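Side-chain contacts in carbohydrate deacetylase Agd3 (Neosartorya fumigata, PDB 6NWZ), which probably removes N-acetyl groups from the fungal exopolysaccharide galactosaminogalactan as a metal-binding carbohydrate esterase: residues R272-V275 / E276-N279; A378-A382 / F383-S387. All blocks are in the same frame, centred on the assembly; numbering follows the deposited sequence.

Both interactions are local contacts within the deacetylase domain, and they follow each other in series along the chain, their centres 14 Å apart. Interaction 1 starts helix 275-289; interaction 2 carries the chain from helix 377-380 into strand 384-387. They meet directly where Met278 CE packs against Phe383 CZ at 4.0 Å, so a residue from the first turn of one helix rests on the aromatic ring of the other contact. Neither touches a zinc directly: the Ile273 side chain is about 9 Å from that of the zinc ligand Asp256 and about 13 Å from a bound zinc ion, and the His385 side chain is about 10 Å from that of the zinc ligand His388.

Interaction 1: R272-V275 / E276-N279; sequences RITV and EDMN
The side chains of Thr274 and Asp277 cross at a slant, each reaching the other's backbone N. With OG1 set between the backbone N and the carbonyl carbon (chi1 66°), Thr274 offers its oxygen to the first turn of the helix, and Asp277 N donates to Thr274 OG1 over 3.2 Å in a nearly straight bond (167°). In return, Thr274 N donates to Asp277 OD2 at 3.3 Å, using the anti lone pair of that oxygen. This reciprocal pair is a capping box, with Thr274 as the N-cap of helix 275-289. The hydroxyl proton has two candidate acceptors, both weak: Thr274 OG1 lies 3.0 Å from Asp277 OD2 and 3.2 Å from Glu276 OE1, the latter brought back by the bend of the glutamate chain at chi2 (79°). The other carboxylate oxygen of Asp277, OD1, accepts from Ala553 N, which ties the cap to a neighbouring loop. Next to the box, Ile273 sends CD1 across to Asp277 CB at 3.5 Å, while its CG1 meets Met278 SD at 4.0 Å, the two chains roughly perpendicular. On another flank Val275 and Asn279 run side by side in the same direction, Val275 CG1 lying 3.8 Å from Asn279 ND2; the amide oxygen, Asn279 OD1, accepts from Trp373 NE1 of helix 369-375. In the backbone, Asn279 N donates to Val275 O at 2.9 Å, an i to i+4 helix bond.

Interaction 2: A378-A382 / F383-S387; sequences ANRDA and FGHIS
His385 brings the NE2 edge of its imidazole up to the backbone carbonyl of Arg380 and lies against CG of the same arginine. The bond from His385 NE2 to Arg380 O measures 2.6 Å and is nearly straight at 170°, with the oxygen lying almost in the ring plane. Phe383 N donates to the same oxygen, Arg380 O, over 3.3 Å, but from above the carbonyl plane; this second bond closes a type I beta turn from Arg380 to Phe383. Two donors therefore grip one carbonyl at the end of the helix. Arg380 CG, anti to the main-chain N (chi1 171°), comes within 3.7 Å of His385 NE2, and from there the chain bends at chi3 to turn its guanidinium toward Asp381. The straighter bond of that salt-bridged pair runs from Arg380 NH2 to Asp381 OD2, 3.3 Å long and close to the guanidinium plane. On Phe383 the ring edge faces Asn379 O, 3.2 Å from Phe383 CD1, and Ala382 CB lies 3.8 Å from the same Phe383 CD1. The Phe383 ring packs on helix 275-289 at Met278, Ile281 and Ser282 and stands edge-to-face with Trp374 of helix 369-375. Strand 384-387 runs parallel between strands 300-304 and 424-426, and His385 ND1 is hydrogen-bonded to His304 NE2 on the first of these.

Interaction 1: R272-V275 / E276-N279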
loop_
_atom_site.group_PDB
_atom_site.type_symbol
_atom_site.label_atom_id
_atom_site.label_comp_id
_atom_site.label_asym_id
_atom_site.label_seq_id
_atom_site.Cartn_x
_atom_site.Cartn_y
_atom_site.Cartn_z
ATOM N N ARG A 272 29.570 7.460 3.578
ATOM C CA ARG A 272 28.773 7.983 4.681
ATOM C C ARG A 272 28.181 9.311 4.241
ATOM O O ARG A 272 28.916 10.208 3.816
ATOM C CB ARG A 272 29.611 8.176 5.951
ATOM C CG ARG A 272 28.820 8.679 7.154
ATOM C CD ARG A 272 29.732 8.890 8.350
ATOM N NE ARG A 272 29.012 8.941 9.620
ATOM C CZ ARG A 272 28.782 10.054 10.307
ATOM N NH1 ARG A 272 29.216 11.217 9.846
ATOM N NH2 ARG A 272 28.122 10.004 11.458
ATOM N N ILE A 273 26.856 9.433 4.340
ATOM C CA ILE A 273 26.143 10.619 3.875
ATOM C C ILE A 273 26.751 11.861 4.519
ATOM O O ILE A 273 27.241 11.808 5.654
ATOM C CB ILE A 273 24.633 10.497 4.171
ATOM C CG1 ILE A 273 23.818 11.348 3.194
ATOM C CG2 ILE A 273 24.315 10.860 5.621
ATOM C CD1 ILE A 273 23.825 10.810 1.776
ATOM N N THR A 274 26.760 12.975 3.793
ATOM C CA THR A 274 27.377 14.203 4.275
ATOM C C THR A 274 26.326 15.282 4.510
ATOM O O THR A 274 25.143 15.119 4.204
ATOM C CB THR A 274 28.437 14.707 3.289
ATOM O OG1 THR A 274 27.806 15.099 2.064
ATOM C CG2 THR A 274 29.448 13.617 3.000
ATOM N N VAL A 275 26.785 16.403 5.071
ATOM C CA VAL A 275 25.901 17.541 5.301
ATOM C C VAL A 275 25.444 18.142 3.977
ATOM O O VAL A 275 24.283 18.545 3.833
ATOM C CB VAL A 275 26.599 18.584 6.193
ATOM C CG1 VAL A 275 25.845 19.903 6.174
ATOM C CG2 VAL A 275 26.727 18.060 7.623
ATOM N N GLU A 276 26.339 18.210 2.988
ATOM C CA GLU A 276 25.945 18.730 1.681
ATOM C C GLU A 276 24.895 17.835 1.035
ATOM O O GLU A 276 23.920 18.326 0.451
ATOM C CB GLU A 276 27.168 18.871 0.772
ATOM C CG GLU A 276 28.241 19.838 1.276
ATOM C CD GLU A 276 29.137 19.239 2.356
ATOM O OE1 GLU A 276 29.101 18.006 2.559
ATOM O OE2 GLU A 276 29.880 20.007 3.003
ATOM N N ASP A 277 25.080 16.515 1.134
ATOM C CA ASP A 277 24.073 15.571 0.656
ATOM C C ASP A 277 22.715 15.857 1.281
ATOM O O ASP A 277 21.700 15.955 0.579
ATOM C CB ASP A 277 24.507 14.138 0.972
ATOM C CG ASP A 277 25.581 13.621 0.035
ATOM O OD1 ASP A 277 25.500 13.894 -1.179
ATOM O OD2 ASP A 277 26.505 12.933 0.518
ATOM N N MET A 278 22.683 15.997 2.611
ATOM C CA MET A 278 21.419 16.189 3.311
ATOM C C MET A 278 20.773 17.528 2.972
ATOM O O MET A 278 19.543 17.617 2.902
ATOM C CB MET A 278 21.632 16.057 4.823
ATOM C CG MET A 278 21.927 14.631 5.304
ATOM S SD MET A 278 20.735 13.377 4.761
ATOM C CE MET A 278 19.182 14.177 5.138
ATOM N N ASN A 279 21.575 18.574 2.751
ATOM C CA ASN A 279 21.004 19.849 2.320
ATOM C C ASN A 279 20.308 19.709 0.973
ATOM O O ASN A 279 19.288 20.365 0.723
ATOM C CB ASN A 279 22.089 20.922 2.255
ATOM C CG ASN A 279 22.376 21.539 3.607
ATOM O OD1 ASN A 279 21.484 21.646 4.451
ATOM N ND2 ASN A 279 23.625 21.940 3.827
#

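Interaction 2: A378-A382 / F383-S387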
loop_
_atom_site.group_PDB
_atom_site.type_symbol
_atom_site.label_atom_id
_atom_site.label_comp_id
_atom_site.label_asym_id
_atom_site.label_seq_id
_atom_site.Cartn_x
_atom_site.Cartn_y
_atom_site.Cartn_z
ATOM N N ALA A 378 15.408 23.213 12.472
ATOM C CA ALA A 378 14.827 23.357 11.141
ATOM C C ALA A 378 15.050 22.113 10.292
ATOM O O ALA A 378 14.197 21.766 9.468
ATOM C CB ALA A 378 15.405 24.588 10.445
ATOM N N ASN A 379 16.180 21.425 10.484
ATOM C CA ASN A 379 16.445 20.183 9.763
ATOM C C ASN A 379 15.748 18.997 10.420
ATOM O O ASN A 379 15.119 18.179 9.739
ATOM C CB ASN A 379 17.951 19.930 9.688
ATOM C CG ASN A 379 18.693 21.051 9.006
ATOM O OD1 ASN A 379 18.182 21.669 8.073
ATOM N ND2 ASN A 379 19.907 21.325 9.469
ATOM N N ARG A 380 15.863 18.885 11.744
ATOM C CA ARG A 380 15.241 17.774 12.457
ATOM C C ARG A 380 13.743 17.715 12.194
ATOM O O ARG A 380 13.188 16.643 11.924
ATOM C CB ARG A 380 15.507 17.911 13.952
ATOM C CG ARG A 380 14.737 16.933 14.808
ATOM C CD ARG A 380 14.711 17.404 16.246
ATOM N NE ARG A 380 14.048 18.698 16.363
ATOM C CZ ARG A 380 14.041 19.438 17.467
ATOM N NH1 ARG A 380 14.670 19.017 18.558
ATOM N NH2 ARG A 380 13.408 20.602 17.479
ATOM N N ASP A 381 13.070 18.860 12.270
ATOM C CA ASP A 381 11.616 18.879 12.202
ATOM C C ASP A 381 11.081 18.747 10.782
ATOM O O ASP A 381 9.860 18.693 10.599
ATOM C CB ASP A 381 11.083 20.157 12.853
ATOM C CG ASP A 381 11.338 20.197 14.352
ATOM O OD1 ASP A 381 11.339 19.121 14.990
ATOM O OD2 ASP A 381 11.533 21.307 14.894
ATOM N N ALA A 382 11.948 18.681 9.778
ATOM C CA ALA A 382 11.495 18.440 8.418
ATOM C C ALA A 382 11.456 16.958 8.059
ATOM O O ALA A 382 10.927 16.607 6.998
ATOM C CB ALA A 382 12.391 19.189 7.428
ATOM N N PHE A 383 11.983 16.087 8.917
ATOM C CA PHE A 383 12.060 14.661 8.644
ATOM C C PHE A 383 11.393 13.873 9.765
ATOM O O PHE A 383 11.158 14.385 10.863
ATOM C CB PHE A 383 13.523 14.203 8.493
ATOM C CG PHE A 383 14.232 14.796 7.303
ATOM C CD1 PHE A 383 14.645 16.121 7.309
ATOM C CD2 PHE A 383 14.498 14.025 6.185
ATOM C CE1 PHE A 383 15.299 16.663 6.222
ATOM C CE2 PHE A 383 15.154 14.561 5.094
ATOM C CZ PHE A 383 15.555 15.880 5.112
ATOM N N GLY A 384 11.087 12.604 9.472
ATOM C CA GLY A 384 10.685 11.675 10.504
ATOM C C GLY A 384 11.881 10.975 11.132
ATOM O O GLY A 384 12.948 10.857 10.532
ATOM N N HIS A 385 11.698 10.502 12.362
ATOM C CA HIS A 385 12.800 9.917 13.111
ATOM C C HIS A 385 12.332 8.683 13.866
ATOM O O HIS A 385 11.255 8.682 14.470
ATOM C CB HIS A 385 13.405 10.944 14.074
ATOM C CG HIS A 385 13.800 12.220 13.399
ATOM N ND1 HIS A 385 15.043 12.409 12.833
ATOM C CD2 HIS A 385 13.102 13.355 13.160
ATOM C CE1 HIS A 385 15.100 13.613 12.293
ATOM N NE2 HIS A 385 13.935 14.209 12.479
ATOM N N ILE A 386 13.154 7.634 13.825
ATOM C CA ILE A 386 12.863 6.388 14.522
ATOM C C ILE A 386 14.189 5.696 14.804
ATOM O O ILE A 386 15.196 5.953 14.139
ATOM C CB ILE A 386 11.910 5.489 13.692
ATOM C CG1 ILE A 386 11.354 4.348 14.549
ATOM C CG2 ILE A 386 12.618 4.985 12.443
ATOM C CD1 ILE A 386 10.585 3.322 13.759
ATOM N N SER A 387 14.200 4.825 15.814
ATOM C CA SER A 387 15.418 4.131 16.213
ATOM C C SER A 387 15.701 2.939 15.307
ATOM O O SER A 387 14.792 2.193 14.930
ATOM C CB SER A 387 15.321 3.651 17.662
ATOM O OG SER A 387 16.456 2.871 18.013
#